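Local coordinates for protein kappa-carrageenase (PDB 1DYP) that hydrolyses internal beta-1,4 linkages between galactose 4-sulfate and 3,6-anhydrogalactose in kappa-carrageenan, this chain being its GH16 catalytic domain, at residues K26-K30 with W31-T35; T35-G39 with V40-K44; T144-A148 with V149-D153; Q231-R234 with A235-Q239. The protein carries 1 engineered substitution. All coordinates share one frame; numbering follows the deposited sequence.

Contact 1. Residues K26-K30 with W31-T35; sequences KDATK and WNFQT
Lys26 lays its aliphatic chain over one face of the Phe33 ring, the two side chains running past each other in opposite directions. Its CG stands anti to the backbone N (chi1 -177°), and the extended chain beyond carries CE across the ring, above its face. Lys26 CG comes to 3.5 Å from Phe33 CE2, while Lys26 CE makes a CH-pi contact, 3.8 Å from the centroid of the Phe33 ring. Lys26 NZ is farther, making an off-centre cation-pi pair, and donates to the carbonyl oxygens of Ala48 and Asn45. On the opposite face of the phenyl ring sits Trp31 CB, so Phe33 is sandwiched.

The indole of Trp31 lies side by side with Lys30, whose CG sits over the face as a CH-pi contact, 3.9 Å from the centroid of the five-membered ring of Trp31. Trp31 N donates to Asp27 O at 2.9 Å, in the carbonyl plane. Aspartate suits the bend because its OD1 accepts from both Thr29 N, an Asx turn, and Lys30 N, the two donors approaching one face of the carboxylate. An alanine in place of Trp31 would keep that backbone bond but would probably leave the Lys30 methylenes without their ring and Asp21 without the NE1 donor it now accepts from.

The Lys30 ammonium leads away to the carbonyls of Ser20 and Ala17. Both lysines therefore work amphipathically: methylenes cover aromatic faces, and carbonyl oxygens take up the ammonium ends, as the bend delivers the chain into strand 31-32.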
loop_
_atom_site.group_PDB
_atom_site.type_symbol
_atom_site.label_atom_id
_atom_site.label_comp_id
_atom_site.label_asym_id
_atom_site.label_seq_id
_atom_site.Cartn_x
_atom_site.Cartn_y
_atom_site.Cartn_z
ATOM N N LYS A 26 8.875 -16.491 -7.274
ATOM C CA LYS A 26 7.539 -16.092 -6.852
ATOM C C LYS A 26 7.148 -17.088 -5.764
ATOM O O LYS A 26 6.838 -18.247 -6.044
ATOM C CB LYS A 26 6.562 -16.166 -8.029
ATOM C CG LYS A 26 5.156 -15.704 -7.683
ATOM C CD LYS A 26 4.276 -15.621 -8.917
ATOM C CE LYS A 26 2.847 -15.251 -8.535
ATOM N NZ LYS A 26 1.943 -15.165 -9.718
ATOM N N ASP A 27 7.177 -16.620 -4.521
ATOM C CA ASP A 27 6.892 -17.448 -3.356
ATOM C C ASP A 27 5.460 -17.327 -2.841
ATOM O O ASP A 27 5.146 -16.428 -2.062
ATOM C CB ASP A 27 7.876 -17.071 -2.248
ATOM C CG ASP A 27 7.818 -18.006 -1.060
ATOM O OD1 ASP A 27 6.876 -18.820 -0.966
ATOM O OD2 ASP A 27 8.722 -17.909 -0.209
ATOM N N ALA A 28 4.606 -18.255 -3.263
ATOM C CA ALA A 28 3.203 -18.261 -2.858
ATOM C C ALA A 28 2.984 -18.768 -1.433
ATOM O O ALA A 28 1.869 -18.718 -0.916
ATOM C CB ALA A 28 2.386 -19.092 -3.839
ATOM N N THR A 29 4.034 -19.270 -0.797
ATOM C CA THR A 29 3.904 -19.735 0.576
ATOM C C THR A 29 3.999 -18.508 1.469
ATOM O O THR A 29 3.306 -18.393 2.481
ATOM C CB THR A 29 5.033 -20.712 0.953
ATOM O OG1 THR A 29 4.871 -21.932 0.223
ATOM C CG2 THR A 29 5.013 -21.003 2.453
ATOM N N LYS A 30 4.847 -17.576 1.056
ATOM C CA LYS A 30 5.086 -16.351 1.799
ATOM C C LYS A 30 4.087 -15.256 1.456
ATOM O O LYS A 30 3.621 -14.535 2.341
ATOM C CB LYS A 30 6.508 -15.863 1.514
ATOM C CG LYS A 30 6.921 -14.608 2.266
ATOM C CD LYS A 30 8.367 -14.236 1.948
ATOM C CE LYS A 30 9.338 -15.289 2.474
ATOM N NZ LYS A 30 10.753 -14.943 2.165
ATOM N N TRP A 31 3.753 -15.143 0.173
ATOM C CA TRP A 31 2.835 -14.106 -0.284
ATOM C C TRP A 31 1.527 -14.597 -0.871
ATOM O O TRP A 31 1.471 -15.635 -1.528
ATOM C CB TRP A 31 3.490 -13.235 -1.358
ATOM C CG TRP A 31 4.827 -12.720 -1.001
ATOM C CD1 TRP A 31 6.032 -13.291 -1.292
ATOM C CD2 TRP A 31 5.112 -11.541 -0.243
ATOM N NE1 TRP A 31 7.051 -12.541 -0.758
ATOM C CE2 TRP A 31 6.514 -11.461 -0.108
ATOM C CE3 TRP A 31 4.315 -10.544 0.340
ATOM C CZ2 TRP A 31 7.142 -10.422 0.586
ATOM C CZ3 TRP A 31 4.939 -9.511 1.031
ATOM C CH2 TRP A 31 6.339 -9.459 1.148
ATOM N N ASN A 32 0.479 -13.817 -0.638
ATOM C CA ASN A 32 -0.830 -14.100 -1.202
ATOM C C ASN A 32 -0.861 -13.159 -2.407
ATOM O O ASN A 32 -0.898 -11.935 -2.245
ATOM C CB ASN A 32 -1.937 -13.728 -0.220
ATOM C CG ASN A 32 -3.313 -14.064 -0.749
ATOM O OD1 ASN A 32 -3.538 -14.069 -1.958
ATOM N ND2 ASN A 32 -4.245 -14.333 0.155
ATOM N N PHE A 33 -0.820 -13.726 -3.608
ATOM C CA PHE A 33 -0.810 -12.931 -4.834
ATOM C C PHE A 33 -2.189 -12.673 -5.441
ATOM O O PHE A 33 -2.299 -12.205 -6.571
ATOM C CB PHE A 33 0.097 -13.596 -5.871
ATOM C CG PHE A 33 1.550 -13.629 -5.475
ATOM C CD1 PHE A 33 2.313 -12.466 -5.482
ATOM C CD2 PHE A 33 2.156 -14.823 -5.102
ATOM C CE1 PHE A 33 3.663 -12.492 -5.123
ATOM C CE2 PHE A 33 3.503 -14.861 -4.741
ATOM C CZ PHE A 33 4.258 -13.695 -4.752
ATOM N N GLN A 34 -3.237 -12.986 -4.693
ATOM C CA GLN A 34 -4.595 -12.750 -5.164
ATOM C C GLN A 34 -5.481 -12.653 -3.933
ATOM O O GLN A 34 -6.197 -13.589 -3.583
ATOM C CB GLN A 34 -5.055 -13.884 -6.081
ATOM C CG GLN A 34 -6.374 -13.596 -6.783
ATOM C CD GLN A 34 -6.692 -14.601 -7.872
ATOM O OE1 GLN A 34 -5.988 -14.690 -8.880
ATOM N NE2 GLN A 34 -7.760 -15.367 -7.674
ATOM N N THR A 35 -5.405 -11.501 -3.276
ATOM C CA THR A 35 -6.150 -11.231 -2.056
ATOM C C THR A 35 -7.596 -10.837 -2.308
ATOM O O THR A 35 -8.075 -10.860 -3.442
ATOM C CB THR A 35 -5.491 -10.094 -1.266
ATOM O OG1 THR A 35 -5.628 -8.868 -1.998
ATOM C CG2 THR A 35 -4.010 -10.387 -1.056
#

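Contact 2. Residues T35-G39 with V40-K44; sequences TENYG and VWSWK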
loop_
_atom_site.group_PDB
_atom_site.type_symbol
_atom_site.label_atom_id
_atom_site.label_comp_id
_atom_site.label_asym_id
_atom_site.label_seq_id
_atom_site.Cartn_x
_atom_site.Cartn_y
_atom_site.Cartn_z
ATOM N N THR A 35 -5.405 -11.501 -3.276
ATOM C CA THR A 35 -6.150 -11.231 -2.056
ATOM C C THR A 35 -7.596 -10.837 -2.308
ATOM O O THR A 35 -8.075 -10.860 -3.442
ATOM C CB THR A 35 -5.491 -10.094 -1.266
ATOM O OG1 THR A 35 -5.628 -8.868 -1.998
ATOM C CG2 THR A 35 -4.010 -10.387 -1.056
ATOM N N GLU A 36 -8.286 -10.471 -1.233
ATOM C CA GLU A 36 -9.672 -10.046 -1.333
ATOM C C GLU A 36 -9.697 -8.807 -2.220
ATOM O O GLU A 36 -8.751 -8.018 -2.216
ATOM C CB GLU A 36 -10.238 -9.735 0.061
ATOM C CG GLU A 36 -9.799 -8.412 0.714
ATOM C CD GLU A 36 -8.345 -8.374 1.182
ATOM O OE1 GLU A 36 -7.703 -9.440 1.315
ATOM O OE2 GLU A 36 -7.848 -7.255 1.444
ATOM N N ASN A 37 -10.767 -8.644 -2.988
ATOM C CA ASN A 37 -10.880 -7.503 -3.887
ATOM C C ASN A 37 -11.514 -6.275 -3.262
ATOM O O ASN A 37 -12.297 -6.363 -2.320
ATOM C CB ASN A 37 -11.672 -7.882 -5.138
ATOM C CG ASN A 37 -10.924 -8.850 -6.028
ATOM O OD1 ASN A 37 -9.754 -8.637 -6.345
ATOM N ND2 ASN A 37 -11.597 -9.916 -6.445
ATOM N N TYR A 38 -11.154 -5.123 -3.810
ATOM C CA TYR A 38 -11.677 -3.842 -3.369
ATOM C C TYR A 38 -11.352 -2.829 -4.455
ATOM O O TYR A 38 -10.758 -3.184 -5.475
ATOM C CB TYR A 38 -11.069 -3.448 -2.019
ATOM C CG TYR A 38 -9.567 -3.582 -1.927
ATOM C CD1 TYR A 38 -8.723 -2.577 -2.397
ATOM C CD2 TYR A 38 -8.988 -4.715 -1.354
ATOM C CE1 TYR A 38 -7.337 -2.697 -2.293
ATOM C CE2 TYR A 38 -7.606 -4.846 -1.249
ATOM C CZ TYR A 38 -6.789 -3.835 -1.718
ATOM O OH TYR A 38 -5.423 -3.963 -1.607
ATOM N N GLY A 39 -11.743 -1.577 -4.257
ATOM C CA GLY A 39 -11.486 -0.584 -5.282
ATOM C C GLY A 39 -12.318 -0.912 -6.508
ATOM O O GLY A 39 -13.378 -1.533 -6.394
ATOM N N VAL A 40 -11.848 -0.514 -7.684
ATOM C CA VAL A 40 -12.584 -0.778 -8.912
ATOM C C VAL A 40 -11.785 -1.623 -9.892
ATOM O O VAL A 40 -11.808 -1.405 -11.101
ATOM C CB VAL A 40 -13.016 0.531 -9.592
ATOM C CG1 VAL A 40 -14.010 1.253 -8.701
ATOM C CG2 VAL A 40 -11.802 1.413 -9.860
ATOM N N TRP A 41 -11.063 -2.590 -9.347
ATOM C CA TRP A 41 -10.274 -3.507 -10.152
ATOM C C TRP A 41 -10.287 -4.813 -9.389
ATOM O O TRP A 41 -10.812 -4.880 -8.283
ATOM C CB TRP A 41 -8.837 -2.998 -10.300
ATOM C CG TRP A 41 -8.155 -2.766 -8.990
ATOM C CD1 TRP A 41 -7.481 -3.685 -8.238
ATOM C CD2 TRP A 41 -8.145 -1.548 -8.241
ATOM N NE1 TRP A 41 -7.054 -3.113 -7.063
ATOM C CE2 TRP A 41 -7.448 -1.800 -7.038
ATOM C CE3 TRP A 41 -8.660 -0.263 -8.468
ATOM C CZ2 TRP A 41 -7.254 -0.815 -6.063
ATOM C CZ3 TRP A 41 -8.465 0.720 -7.496
ATOM C CH2 TRP A 41 -7.766 0.435 -6.309
ATOM N N SER A 42 -9.735 -5.858 -9.985
ATOM C CA SER A 42 -9.675 -7.137 -9.308
ATOM C C SER A 42 -8.243 -7.623 -9.378
ATOM O O SER A 42 -7.538 -7.371 -10.353
ATOM C CB SER A 42 -10.604 -8.153 -9.975
ATOM O OG SER A 42 -11.956 -7.745 -9.867
ATOM N N TRP A 43 -7.811 -8.301 -8.325
ATOM C CA TRP A 43 -6.464 -8.838 -8.288
ATOM C C TRP A 43 -6.440 -10.151 -9.054
ATOM O O TRP A 43 -7.394 -10.926 -9.004
ATOM C CB TRP A 43 -6.035 -9.115 -6.849
ATOM C CG TRP A 43 -6.145 -7.945 -5.938
ATOM C CD1 TRP A 43 -6.922 -7.851 -4.824
ATOM C CD2 TRP A 43 -5.427 -6.710 -6.036
ATOM N NE1 TRP A 43 -6.730 -6.635 -4.214
ATOM C CE2 TRP A 43 -5.818 -5.914 -4.938
ATOM C CE3 TRP A 43 -4.488 -6.198 -6.946
ATOM C CZ2 TRP A 43 -5.304 -4.630 -4.719
ATOM C CZ3 TRP A 43 -3.975 -4.919 -6.728
ATOM C CH2 TRP A 43 -4.386 -4.150 -5.620
ATOM N N LYS A 44 -5.351 -10.396 -9.767
ATOM C CA LYS A 44 -5.198 -11.642 -10.501
ATOM C C LYS A 44 -3.785 -12.142 -10.273
ATOM O O LYS A 44 -2.816 -11.399 -10.445
ATOM C CB LYS A 44 -5.446 -11.444 -11.997
ATOM C CG LYS A 44 -6.880 -11.069 -12.354
ATOM C CD LYS A 44 -7.868 -12.170 -12.004
ATOM C CE LYS A 44 -9.284 -11.769 -12.400
ATOM N NZ LYS A 44 -10.293 -12.831 -12.120
HETATM O O HOH W 1 -9.659 -11.648 -7.750
HETATM O O HOH W 2 -9.102 -5.547 -5.993
#
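Asn37 and Trp43 close the chain reversal that feeds strand 41-43 of the GH16 beta-jelly roll, the incoming and outgoing arms running in nearly opposite directions. The direct hydrogen bond runs from Trp43 N to Asn37 OD1, 2.8 Å long and nearly straight at 170°, with the donor tilted somewhat from the amide carbonyl plane. Asparagine suits this place because its carbonyl can stand in for a backbone acceptor while its amide N still has donors to offer. A water adds a second polar tie: it accepts from Tyr38 N and can donate to Trp41 O.

Aromatic contacts fill the inside of the reversal. Trp43 turns its edge toward the face of Tyr38 in a T-shaped pair, the planes 73° apart. Tyr38 CG lies between its own backbone N and carbonyl carbon (chi1 48°), which swings the phenol back until Tyr38 CZ is 3.4 Å from Trp43 CZ2. A leucine in place of Trp43 would keep the bond to Asn37, yet would probably leave the Tyr38 face without its edge and the phenol freer to turn.

CH-pi packing finishes the bend. Gly39 CA rests over the six-membered ring of Trp41, 4.0 Å from its centroid, where a CB would collide with CH2; the positive phi also favours glycine. Trp41 in turn approaches Arg234, important for substrate recognition, consistent with a place beside the tunnel-shaped active site.

At the outer end, another water bridges the two arms of the turn, 2.9 Å from Asn37 ND2 and 2.7 Å from Trp43 O.

Contact 3. Residues T144-A148 with V149-D153; sequences TQKSA and VRESD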
loop_
_atom_site.group_PDB
_atom_site.type_symbol
_atom_site.label_atom_id
_atom_site.label_comp_id
_atom_site.label_asym_id
_atom_site.label_seq_id
_atom_site.Cartn_x
_atom_site.Cartn_y
_atom_site.Cartn_z
ATOM N N THR A 144 2.617 8.279 -7.565
ATOM C CA THR A 144 1.841 8.792 -8.676
ATOM C C THR A 144 0.316 8.771 -8.566
ATOM O O THR A 144 -0.364 8.300 -9.474
ATOM C CB THR A 144 2.272 8.055 -9.976
ATOM O OG1 THR A 144 2.065 6.640 -9.834
ATOM C CG2 THR A 144 3.753 8.297 -10.242
ATOM N N GLN A 145 -0.225 9.284 -7.464
ATOM C CA GLN A 145 -1.675 9.335 -7.324
ATOM C C GLN A 145 -2.153 10.771 -7.128
ATOM O O GLN A 145 -3.317 11.012 -6.815
ATOM C CB GLN A 145 -2.158 8.450 -6.168
ATOM C CG GLN A 145 -1.756 8.910 -4.781
ATOM C CD GLN A 145 -2.497 8.153 -3.690
ATOM O OE1 GLN A 145 -3.335 7.292 -3.972
ATOM N NE2 GLN A 145 -2.196 8.476 -2.436
ATOM N N LYS A 146 -1.244 11.725 -7.313
ATOM C CA LYS A 146 -1.585 13.138 -7.182
ATOM C C LYS A 146 -1.467 13.815 -8.550
ATOM O O LYS A 146 -1.207 13.150 -9.553
ATOM C CB LYS A 146 -0.679 13.820 -6.154
ATOM C CG LYS A 146 -0.943 13.411 -4.697
ATOM C CD LYS A 146 -2.290 13.929 -4.199
ATOM C CE LYS A 146 -2.472 13.701 -2.695
ATOM N NZ LYS A 146 -2.702 12.277 -2.348
ATOM N N SER A 147 -1.647 15.132 -8.594
ATOM C CA SER A 147 -1.600 15.859 -9.862
ATOM C C SER A 147 -0.252 15.822 -10.581
ATOM O O SER A 147 -0.205 15.716 -11.807
ATOM C CB SER A 147 -2.022 17.319 -9.650
ATOM O OG SER A 147 -1.015 18.058 -8.986
ATOM N N ALA A 148 0.836 15.918 -9.823
ATOM C CA ALA A 148 2.179 15.902 -10.398
ATOM C C ALA A 148 2.844 14.563 -10.117
ATOM O O ALA A 148 2.740 14.024 -9.016
ATOM C CB ALA A 148 3.012 17.035 -9.821
ATOM N N VAL A 149 3.544 14.038 -11.117
ATOM C CA VAL A 149 4.196 12.745 -10.995
ATOM C C VAL A 149 5.205 12.632 -9.849
ATOM O O VAL A 149 5.393 11.549 -9.300
ATOM C CB VAL A 149 4.889 12.361 -12.326
ATOM C CG1 VAL A 149 6.141 13.209 -12.531
ATOM C CG2 VAL A 149 5.213 10.875 -12.337
ATOM N N ARG A 150 5.843 13.735 -9.471
ATOM C CA ARG A 150 6.827 13.670 -8.394
ATOM C C ARG A 150 6.263 13.828 -6.988
ATOM O O ARG A 150 7.010 13.815 -6.011
ATOM C CB ARG A 150 7.947 14.688 -8.633
ATOM C CG ARG A 150 8.754 14.375 -9.880
ATOM C CD ARG A 150 10.030 15.194 -9.983
ATOM N NE ARG A 150 10.785 14.811 -11.173
ATOM C CZ ARG A 150 12.030 15.196 -11.434
ATOM N NH1 ARG A 150 12.676 15.985 -10.586
ATOM N NH2 ARG A 150 12.631 14.787 -12.544
ATOM N N GLU A 151 4.947 13.967 -6.875
ATOM C CA GLU A 151 4.336 14.093 -5.556
ATOM C C GLU A 151 4.042 12.693 -5.031
ATOM O O GLU A 151 3.313 11.924 -5.662
ATOM C CB GLU A 151 3.036 14.895 -5.634
ATOM C CG GLU A 151 2.378 15.166 -4.281
ATOM C CD GLU A 151 3.255 15.996 -3.355
ATOM O OE1 GLU A 151 4.099 16.765 -3.861
ATOM O OE2 GLU A 151 3.092 15.894 -2.120
ATOM N N SER A 152 4.625 12.360 -3.886
ATOM C CA SER A 152 4.407 11.050 -3.285
ATOM C C SER A 152 3.674 11.186 -1.961
ATOM O O SER A 152 3.766 12.219 -1.292
ATOM C CB SER A 152 5.742 10.330 -3.060
ATOM O OG SER A 152 6.604 11.078 -2.215
ATOM N N ASP A 153 2.936 10.147 -1.589
ATOM C CA ASP A 153 2.205 10.146 -0.329
ATOM C C ASP A 153 2.740 9.066 0.611
ATOM O O ASP A 153 3.070 7.963 0.191
ATOM C CB ASP A 153 0.719 9.926 -0.581
ATOM C CG ASP A 153 0.116 11.032 -1.398
ATOM O OD1 ASP A 153 0.247 12.206 -0.994
ATOM O OD2 ASP A 153 -0.483 10.727 -2.442
HETATM O O HOH W 3 4.784 10.000 -7.082
HETATM O O HOH W 4 1.127 10.236 -4.997
HETATM O O HOH W 5 1.602 11.878 -7.859
#
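Gln145 and Lys146 converge on a single oxygen, Asp153 OD2, and this is the tight part of the contact. Gln145 NE2 donates to Asp153 OD2 at 2.8 Å, with the oxygen close to its amide plane, while Lys146 NZ forms a salt bridge to the same OD2 at 2.7 Å. Both donors come from one face of the carboxylate, above its plane. Lysine suits the place because its chain can curl: bends at chi2 (-69°) and chi4 bring the ammonium back across Asp153 at about a right angle. At the other end, Thr144 CG2 packs against Val149 CG2, 3.6 Å away, two methyl-bearing side chains lying alongside.

In the middle the two arms meet through water and not directly. Three waters link their backbones; one takes the Thr144 N-H and donates to the carbonyls of Val149 and Glu151. Toward solvent, a type I turn from Ala148 to Glu151 is closed by Glu151 N on Ala148 O (3.1 Å), and Glu151 leads its carboxylate outward past the Lys146 methylenes.

Gln145 OE1 accepts from Arg234 NE, and its side chain lies about 4 Å from that of the proton donor Glu142. The loop comes just after the ExDxxE signature of family 16, which holds Glu137, Asp139 and Glu142.

Contact 4. Residues Q231-R234 with A235-Q239; sequences QGLR and APHTQ
Leu233 and His237 set their side chains across each other at about a right angle, with Leu233 CD2 3.7 Å from His237 CB. Leu233 and Thr238 pass each other in opposite directions, Leu233 CG 4.0 Å from Thr238 CG2, so the branched leucine touches both His237 and Thr238. Thr238 puts CG2 on this apolar side, while Thr238 OG1 is 3.1 Å from Arg234 C.

The backbone between them fits a type VIa turn: the peptide before Pro236 is cis, and His237 N donates to Arg234 O at 2.9 Å. Proline suits the spot because it tolerates a cis bond better than other residues.

Arg234 heads the other way. Its chain bends at chi2 (-68°), folding the guanidinium back over its own strand, where Arg234 NH1 donates to Leu233 O at 2.9 Å. That oxygen lies in the guanidinium plane, although the donor stands above the carbonyl plane. This bond and the one from NE to Gln145 probably fix the guanidinium, important for substrate recognition; the long, weak ion pair of NH2 with the proton donor Glu142 probably adds little.

His237 ND1 is hydrogen-bonded to Asn250 O, and its ring meets those of Tyr84 and Phe256. The turn thus leads from strand 225-233, flanked by strands 75-95 and 113-120, into strand 238-241, which pairs with strand 244-247, while Trp41 of strand 41-43 packs on Leu233.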
loop_
_atom_site.group_PDB
_atom_site.type_symbol
_atom_site.label_atom_id
_atom_site.label_comp_id
_atom_site.label_asym_id
_atom_site.label_seq_id
_atom_site.Cartn_x
_atom_site.Cartn_y
_atom_site.Cartn_z
ATOM N N GLN A 231 -0.542 -2.439 -6.874
ATOM C CA GLN A 231 -0.716 -1.292 -7.747
ATOM C C GLN A 231 -2.205 -1.058 -7.938
ATOM O O GLN A 231 -2.929 -1.934 -8.413
ATOM C CB GLN A 231 -0.026 -1.528 -9.090
ATOM C CG GLN A 231 -0.107 -0.332 -10.017
ATOM C CD GLN A 231 0.950 -0.365 -11.094
ATOM O OE1 GLN A 231 2.104 -0.001 -10.859
ATOM N NE2 GLN A 231 0.566 -0.814 -12.283
ATOM N N GLY A 232 -2.661 0.123 -7.544
ATOM C CA GLY A 232 -4.071 0.440 -7.671
ATOM C C GLY A 232 -4.376 1.342 -8.848
ATOM O O GLY A 232 -3.477 1.924 -9.450
ATOM N N LEU A 233 -5.659 1.458 -9.166
ATOM C CA LEU A 233 -6.118 2.290 -10.270
ATOM C C LEU A 233 -6.455 3.680 -9.731
ATOM O O LEU A 233 -6.889 3.824 -8.582
ATOM C CB LEU A 233 -7.357 1.655 -10.907
ATOM C CG LEU A 233 -7.742 2.083 -12.322
ATOM C CD1 LEU A 233 -6.678 1.627 -13.327
ATOM C CD2 LEU A 233 -9.096 1.470 -12.667
ATOM N N ARG A 234 -6.261 4.700 -10.563
ATOM C CA ARG A 234 -6.530 6.080 -10.169
ATOM C C ARG A 234 -7.091 6.882 -11.335
ATOM O O ARG A 234 -7.261 6.360 -12.438
ATOM C CB ARG A 234 -5.236 6.749 -9.683
ATOM C CG ARG A 234 -4.618 6.118 -8.441
ATOM C CD ARG A 234 -5.488 6.346 -7.210
ATOM N NE ARG A 234 -4.825 5.944 -5.968
ATOM C CZ ARG A 234 -4.862 4.721 -5.451
ATOM N NH1 ARG A 234 -5.534 3.756 -6.065
ATOM N NH2 ARG A 234 -4.237 4.468 -4.307
ATOM N N ALA A 235 -7.387 8.152 -11.079
ATOM C CA ALA A 235 -7.890 9.038 -12.118
ATOM C C ALA A 235 -6.853 8.979 -13.239
ATOM O O ALA A 235 -5.653 8.902 -12.976
ATOM C CB ALA A 235 -8.012 10.459 -11.574
ATOM N N PRO A 236 -7.288 9.085 -14.499
ATOM C CA PRO A 236 -8.646 9.283 -15.018
ATOM C C PRO A 236 -9.567 8.067 -15.123
ATOM O O PRO A 236 -10.590 8.136 -15.805
ATOM C CB PRO A 236 -8.383 9.887 -16.386
ATOM C CG PRO A 236 -7.191 9.085 -16.844
ATOM C CD PRO A 236 -6.308 9.054 -15.604
ATOM N N HIS A 237 -9.226 6.972 -14.452
ATOM C CA HIS A 237 -10.038 5.760 -14.540
ATOM C C HIS A 237 -10.907 5.509 -13.324
ATOM O O HIS A 237 -11.562 4.471 -13.224
ATOM C CB HIS A 237 -9.121 4.565 -14.769
ATOM C CG HIS A 237 -8.151 4.778 -15.884
ATOM N ND1 HIS A 237 -8.556 4.995 -17.183
ATOM C CD2 HIS A 237 -6.800 4.859 -15.890
ATOM C CE1 HIS A 237 -7.495 5.202 -17.942
ATOM N NE2 HIS A 237 -6.418 5.127 -17.182
ATOM N N THR A 238 -10.932 6.475 -12.415
ATOM C CA THR A 238 -11.701 6.330 -11.190
ATOM C C THR A 238 -12.350 7.621 -10.732
ATOM O O THR A 238 -12.008 8.713 -11.186
ATOM C CB THR A 238 -10.802 5.878 -10.024
ATOM O OG1 THR A 238 -9.812 6.887 -9.784
ATOM C CG2 THR A 238 -10.107 4.562 -10.344
ATOM N N GLN A 239 -13.299 7.458 -9.817
ATOM C CA GLN A 239 -13.991 8.561 -9.172
ATOM C C GLN A 239 -13.909 8.141 -7.713
ATOM O O GLN A 239 -13.777 6.953 -7.416
ATOM C CB GLN A 239 -15.460 8.641 -9.589
ATOM C CG GLN A 239 -15.700 8.854 -11.072
ATOM C CD GLN A 239 -15.128 10.160 -11.600
ATOM O OE1 GLN A 239 -14.657 11.009 -10.839
ATOM N NE2 GLN A 239 -15.176 10.327 -12.917
#

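Contacts 1 and 2 run on from each other through Thr35, with Gln34 CG packed 3.6 Å from Trp43 O. Contact 2 then leans on contact 4: Trp41 CZ3 comes within 3.3 Å of Leu233 N, and Val40 CG2 meets Thr238 CG2. The joint between contacts 3 and 4 is the hydrogen bond from Arg234 NE to Gln145 OE1, 2.8 Å. Contacts 2, 3 and 4 gather near the catalytic residues: the Tyr38 side chain lies about 8 Å from that of the nucleophile Glu137, and the side chains of Gln145 and Arg234 each lie about 6 Å from a bound cadmium ion. Contact 1 lies away from the annotated sites, its centre about 28 Å from that of contact 3.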